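Local structure of endo-n-acetyl-beta-d-glucosaminidase (Hypocrea jecorina, 4AC1) at residues A[198-203]-A[243-248]; A[233-238]-A[276-281]. The protein cleaves the chitobiose core of N-linked glycans, an endo-beta-N-acetylglucosaminidase of glycoside hydrolase family 18 responsible for deglycosylating the fungus's own cellulases. One frame throughout, in Å; residues are numbered along the deposited sequence.

How the interactions relate
Helix 232-246 runs through both contacts. Its last turn meets the start of helix 201-208 in interaction 1, and its first turns meet the end of helix 270-279 in interaction 2; the contact centres lie about 12 Å apart. They also touch directly: Thr238 OG1 of interaction 2 lies 3.3 Å from Ala198 C of interaction 1. Each centre sits about 20 Å from that of the chain, in the outer helical layer of the barrel. The sugar belongs to interaction 2 and is an N-glycan carried by Asn236 rather than a ligand in a binding pocket; the Thr200 side chain of interaction 1 is about 12 Å from a bound NAG.

Interaction 1: A[198-203]-A[243-248]; sequences ADTSDY and VSEYGQ
Tyr203 and Tyr246 meet at their ring carbons, and most of the surface buried here is theirs. CE2 of Tyr246 lies 4.1 Å from CD1 of Tyr203 and at the same 4.1 Å from CE1, so a single carbon meets the CD1-CE1 bond of Tyr203 obliquely. The two side chains run past each other in opposite directions, which carries their hydroxyls to different partners: Tyr203 OH bonds to Val216 O, Tyr246 OH to Asp204 OD1. Tyr203 gets there with CG opposite its backbone N (chi1 -164°), which brings the ring nearer helix 232-246 than its CB direction alone would. The fold is the (beta/alpha)8 barrel of family 18; helices 201-208 and 232-246 are successive in its outer layer, separated in the chain by strand 216-221, where Val216 lies. Glu245 adds the third piece. Its CB stands 3.7 Å above the plane of the Tyr246 ring, over the centre, while OE1 reaches to 4.3 Å from Thr200 CB. That carboxylate also comes near Asp204 OD1, a like charge that may raise the proton affinity of either acid. At the start of helix 201-208, Asp199 OD1 takes a capping bond from Ser201 N; in one of the two modelled conformers of Ser201, OG also reaches OD1.

Interaction 2: A[233-238]-A[276-281]; sequences SSLNNT and TVILRP. Unlike the reference sequence in segment 276-281: Val277 (reference Glu). With NAG (2-acetamido-2-deoxy-beta-D-glucopyranose), chain B.
Ile278 lies against the side of Asn236, the residue that carries the glycan. Its CG2 is 3.6 Å from Asn236 OD1, and its CD1 packs on the aliphatic part of the same side chain, 3.8 Å from Asn236 CB. Leu235 adds a looser apolar contact, CD2 to Ile278 CD1 at 4.3 Å. A chi2 of 171° extends the CG1-CD1 branch of the isoleucine toward helix 232-246; CG2, placed by chi1 (-66°) anti to the backbone N, lies by the amide oxygen.

A water completes the joint. It donates to Asn236 OD1 at 2.7 Å and to Ile278 O at 2.8 Å, giving the amide oxygen a polar partner beside the apolar branch and tying it to a carbonyl in the last turn of helix 270-279. The nitrogen of the amide is spent on the sugar: Asn236 ND2 is bonded covalently to NAG C1, as expected for the sequon Asn236-Asn237-Thr238. The acetamido methyl of the sugar lies over helix 270-279, its C8 3.5 Å from Val277 CG1 and 4.0 Å from Ile278 CG1. Val277 is Glu in the reference sequence, and this methyl contact belongs to the deposited residue. The sugar is thus linked covalently to helix 232-246 and touches helix 270-279 through its acetamido methyl.

Further out, Thr238 OG1 bonds to Met197 O, fixing the sequon threonine to the loop ahead of helix 201-208. Thr276 OG1 bonds to Ala272 O one turn back and to Ala32 N, and Arg280 makes a salt bridge with Asp1. Helices 232-246 and 270-279 are the last two of the barrel's outer layer; strand 251-255 comes between them in the chain and pairs with strands 216-221 and 4-9, the latter pairing closing the barrel.

Interaction 1: A[198-203]-A[243-248]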
loop_
_atom_site.group_PDB
_atom_site.type_symbol
_atom_site.label_atom_id
_atom_site.label_comp_id
_atom_site.label_asym_id
_atom_site.label_seq_id
_atom_site.Cartn_x
_atom_site.Cartn_y
_atom_site.Cartn_z
ATOM N N ALA A 198 7.256 1.688 17.844
ATOM C CA ALA A 198 8.347 1.695 18.841
ATOM C C ALA A 198 8.062 0.783 20.047
ATOM O O ALA A 198 8.984 0.409 20.771
ATOM C CB ALA A 198 8.677 3.117 19.298
ATOM N N ASP A 199 6.790 0.454 20.269
ATOM C CA ASP A 199 6.399 -0.635 21.175
ATOM C C ASP A 199 5.152 -1.319 20.621
ATOM O O ASP A 199 4.600 -0.893 19.596
ATOM C CB ASP A 199 6.216 -0.156 22.635
ATOM C CG ASP A 199 5.111 0.878 22.800
ATOM O OD1 ASP A 199 4.047 0.787 22.147
ATOM O OD2 ASP A 199 5.303 1.782 23.647
ATOM N N THR A 200 4.706 -2.375 21.286
ATOM C CA THR A 200 3.590 -3.168 20.791
ATOM C C THR A 200 2.207 -2.578 21.045
ATOM O O THR A 200 1.212 -3.129 20.575
ATOM C CB THR A 200 3.581 -4.549 21.452
ATOM O OG1 THR A 200 3.467 -4.392 22.872
ATOM C CG2 THR A 200 4.839 -5.316 21.123
ATOM N N SER A 201 2.124 -1.480 21.801
ATOM C CA SER A 201 0.828 -1.051 22.332
ATOM C C SER A 201 -0.205 -0.731 21.251
ATOM O O SER A 201 -1.367 -1.169 21.345
ATOM C CB SER A 201 0.973 0.097 23.338
ATOM O OG SER A 201 1.515 1.251 22.725
ATOM N N ASP A 202 0.207 0.007 20.221
ATOM C CA ASP A 202 -0.733 0.372 19.157
ATOM C C ASP A 202 -1.221 -0.830 18.343
ATOM O O ASP A 202 -2.434 -1.002 18.141
ATOM C CB ASP A 202 -0.132 1.452 18.256
ATOM C CG ASP A 202 0.077 2.783 18.992
ATOM O OD1 ASP A 202 -0.400 2.926 20.145
ATOM O OD2 ASP A 202 0.719 3.701 18.443
ATOM N N TYR A 203 -0.284 -1.669 17.905
ATOM C CA TYR A 203 -0.627 -2.879 17.170
ATOM C C TYR A 203 -1.581 -3.750 18.002
ATOM O O TYR A 203 -2.599 -4.235 17.491
ATOM C CB TYR A 203 0.648 -3.639 16.770
ATOM C CG TYR A 203 0.458 -4.690 15.695
ATOM C CD1 TYR A 203 -0.108 -5.929 15.988
ATOM C CD2 TYR A 203 0.858 -4.440 14.381
ATOM C CE1 TYR A 203 -0.280 -6.887 14.997
ATOM C CE2 TYR A 203 0.695 -5.400 13.383
ATOM C CZ TYR A 203 0.133 -6.618 13.709
ATOM O OH TYR A 203 -0.065 -7.597 12.766
ATOM N N VAL A 243 5.309 -11.187 17.356
ATOM C CA VAL A 243 5.361 -12.572 16.893
ATOM C C VAL A 243 5.213 -13.553 18.072
ATOM O O VAL A 243 4.564 -14.591 17.954
ATOM C CB VAL A 243 6.642 -12.809 16.042
ATOM C CG1 VAL A 243 6.948 -14.300 15.848
ATOM C CG2 VAL A 243 6.497 -12.106 14.690
ATOM N N SER A 244 5.797 -13.196 19.221
ATOM C CA SER A 244 5.653 -14.035 20.427
ATOM C C SER A 244 4.191 -14.120 20.897
ATOM O O SER A 244 3.773 -15.131 21.484
ATOM C CB SER A 244 6.580 -13.560 21.547
ATOM O OG SER A 244 6.030 -12.474 22.265
ATOM N N GLU A 245 3.422 -13.065 20.620
ATOM C CA GLU A 245 2.000 -13.004 20.959
ATOM C C GLU A 245 1.129 -13.724 19.938
ATOM O O GLU A 245 0.224 -14.474 20.313
ATOM C CB GLU A 245 1.517 -11.551 21.009
ATOM C CG GLU A 245 2.148 -10.652 22.045
ATOM C CD GLU A 245 1.443 -9.309 22.091
ATOM O OE1 GLU A 245 1.796 -8.435 21.283
ATOM O OE2 GLU A 245 0.497 -9.156 22.890
ATOM N N TYR A 246 1.385 -13.467 18.654
ATOM C CA TYR A 246 0.447 -13.827 17.589
ATOM C C TYR A 246 0.922 -14.938 16.663
ATOM O O TYR A 246 0.119 -15.458 15.887
ATOM C CB TYR A 246 0.060 -12.584 16.766
ATOM C CG TYR A 246 -0.480 -11.447 17.617
ATOM C CD1 TYR A 246 -1.617 -11.625 18.397
ATOM C CD2 TYR A 246 0.165 -10.205 17.662
ATOM C CE1 TYR A 246 -2.117 -10.600 19.194
ATOM C CE2 TYR A 246 -0.336 -9.156 18.462
ATOM C CZ TYR A 246 -1.473 -9.378 19.234
ATOM O OH TYR A 246 -1.976 -8.367 20.035
ATOM N N GLY A 247 2.209 -15.278 16.723
ATOM C CA GLY A 247 2.785 -16.280 15.825
ATOM C C GLY A 247 3.140 -15.734 14.456
ATOM O O GLY A 247 4.275 -15.872 13.996
ATOM N N GLN A 248 2.159 -15.117 13.806
ATOM C CA GLN A 248 2.366 -14.475 12.508
ATOM C C GLN A 248 1.728 -13.093 12.540
ATOM O O GLN A 248 0.602 -12.948 13.019
ATOM C CB GLN A 248 1.716 -15.283 11.380
ATOM C CG GLN A 248 2.193 -16.732 11.242
ATOM C CD GLN A 248 1.595 -17.434 10.033
ATOM O OE1 GLN A 248 0.396 -17.712 9.992
ATOM N NE2 GLN A 248 2.423 -17.702 9.033
#

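Interaction 2: A[233-238]-A[276-281]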
loop_
_atom_site.group_PDB
_atom_site.type_symbol
_atom_site.label_atom_id
_atom_site.label_comp_id
_atom_site.label_asym_id
_atom_site.label_seq_id
_atom_site.Cartn_x
_atom_site.Cartn_y
_atom_site.Cartn_z
ATOM N N SER A 233 16.087 -1.166 14.132
ATOM C CA SER A 233 16.346 -1.898 15.369
ATOM C C SER A 233 15.152 -1.812 16.328
ATOM O O SER A 233 14.843 -2.779 17.025
ATOM C CB SER A 233 17.615 -1.377 16.049
ATOM O OG SER A 233 17.464 -0.015 16.404
ATOM N N SER A 234 14.494 -0.650 16.370
ATOM C CA SER A 234 13.305 -0.446 17.196
ATOM C C SER A 234 12.146 -1.269 16.642
ATOM O O SER A 234 11.428 -1.935 17.386
ATOM C CB SER A 234 12.939 1.041 17.230
ATOM O OG SER A 234 11.766 1.288 17.987
ATOM N N LEU A 235 11.971 -1.198 15.323
ATOM C CA LEU A 235 10.974 -1.997 14.618
ATOM C C LEU A 235 11.163 -3.478 14.949
ATOM O O LEU A 235 10.196 -4.178 15.270
ATOM C CB LEU A 235 11.062 -1.747 13.105
ATOM C CG LEU A 235 10.122 -2.587 12.235
ATOM C CD1 LEU A 235 8.669 -2.219 12.498
ATOM C CD2 LEU A 235 10.463 -2.430 10.759
ATOM N N ASN A 236 12.413 -3.941 14.884
ATOM C CA ASN A 236 12.723 -5.332 15.157
ATOM C C ASN A 236 12.303 -5.759 16.566
ATOM O O ASN A 236 11.661 -6.797 16.744
ATOM C CB ASN A 236 14.210 -5.601 14.949
ATOM C CG ASN A 236 14.576 -7.019 15.277
ATOM O OD1 ASN A 236 14.040 -7.960 14.689
ATOM N ND2 ASN A 236 15.491 -7.185 16.243
ATOM N N ASN A 237 12.649 -4.948 17.565
ATOM C CA ASN A 237 12.326 -5.279 18.943
ATOM C C ASN A 237 10.815 -5.473 19.117
ATOM O O ASN A 237 10.351 -6.416 19.741
ATOM C CB ASN A 237 12.898 -4.191 19.863
ATOM C CG ASN A 237 12.754 -4.529 21.328
ATOM O OD1 ASN A 237 11.738 -4.213 21.953
ATOM N ND2 ASN A 237 13.780 -5.160 21.892
ATOM N N THR A 238 10.049 -4.569 18.523
ATOM C CA THR A 238 8.603 -4.654 18.592
ATOM C C THR A 238 8.058 -5.877 17.857
ATOM O O THR A 238 7.188 -6.569 18.374
ATOM C CB THR A 238 7.966 -3.371 18.033
ATOM O OG1 THR A 238 8.376 -2.270 18.859
ATOM C CG2 THR A 238 6.451 -3.444 18.041
ATOM N N THR A 276 13.870 -7.954 5.738
ATOM C CA THR A 276 13.848 -9.401 5.522
ATOM C C THR A 276 14.518 -10.143 6.692
ATOM O O THR A 276 13.996 -11.168 7.163
ATOM C CB THR A 276 14.479 -9.792 4.178
ATOM O OG1 THR A 276 13.680 -9.271 3.103
ATOM C CG2 THR A 276 14.555 -11.312 4.032
ATOM N N VAL A 277 15.647 -9.622 7.185
ATOM C CA VAL A 277 16.287 -10.252 8.350
ATOM C C VAL A 277 15.388 -10.185 9.590
ATOM O O VAL A 277 15.376 -11.106 10.410
ATOM C CB VAL A 277 17.677 -9.673 8.690
ATOM C CG1 VAL A 277 18.341 -10.518 9.777
ATOM C CG2 VAL A 277 18.586 -9.659 7.491
ATOM N N ILE A 278 14.627 -9.107 9.728
ATOM C CA ILE A 278 13.677 -8.983 10.832
ATOM C C ILE A 278 12.518 -9.987 10.720
ATOM O O ILE A 278 12.165 -10.663 11.701
ATOM C CB ILE A 278 13.128 -7.535 10.921
ATOM C CG1 ILE A 278 14.251 -6.569 11.306
ATOM C CG2 ILE A 278 11.924 -7.461 11.872
ATOM C CD1 ILE A 278 13.864 -5.090 11.218
ATOM N N LEU A 279 11.924 -10.095 9.534
ATOM C CA LEU A 279 10.699 -10.861 9.357
ATOM C C LEU A 279 10.948 -12.338 9.135
ATOM O O LEU A 279 10.122 -13.184 9.500
ATOM C CB LEU A 279 9.956 -10.330 8.144
ATOM C CG LEU A 279 9.340 -8.945 8.280
ATOM C CD1 LEU A 279 8.733 -8.524 6.930
ATOM C CD2 LEU A 279 8.294 -8.920 9.395
ATOM N N ARG A 280 12.068 -12.634 8.487
ATOM C CA ARG A 280 12.434 -14.000 8.137
ATOM C C ARG A 280 13.890 -14.282 8.517
ATOM O O ARG A 280 14.733 -14.502 7.644
ATOM C CB ARG A 280 12.188 -14.247 6.643
ATOM C CG ARG A 280 10.712 -14.227 6.250
ATOM C CD ARG A 280 10.477 -14.484 4.768
ATOM N NE ARG A 280 9.088 -14.184 4.421
ATOM C CZ ARG A 280 8.108 -15.081 4.365
ATOM N NH1 ARG A 280 8.350 -16.374 4.601
ATOM N NH2 ARG A 280 6.881 -14.688 4.057
ATOM N N PRO A 281 14.180 -14.286 9.834
ATOM C CA PRO A 281 15.574 -14.403 10.290
ATOM C C PRO A 281 16.204 -15.771 10.015
ATOM O O PRO A 281 17.420 -15.905 10.116
ATOM C CB PRO A 281 15.492 -14.120 11.796
ATOM C CG PRO A 281 14.073 -14.358 12.175
ATOM C CD PRO A 281 13.226 -14.161 10.950
HETATM C C1 NAG B . 15.967 -8.457 16.726
HETATM C C2 NAG B . 17.387 -8.647 16.189
HETATM C C3 NAG B . 18.142 -9.781 16.889
HETATM C C4 NAG B . 17.921 -9.812 18.399
HETATM C C5 NAG B . 16.455 -9.597 18.780
HETATM C C6 NAG B . 16.275 -9.422 20.286
HETATM C C7 NAG B . 17.722 -7.953 13.882
HETATM C C8 NAG B . 17.621 -8.326 12.435
HETATM N N2 NAG B . 17.345 -8.881 14.755
HETATM O O3 NAG B . 19.528 -9.634 16.668
HETATM O O4 NAG B . 18.370 -11.060 18.883
HETATM O O5 NAG B . 15.962 -8.435 18.142
HETATM O O6 NAG B . 16.987 -8.297 20.767
HETATM O O7 NAG B . 18.136 -6.843 14.208
HETATM O O HOH W 1 13.551 -10.560 14.110
#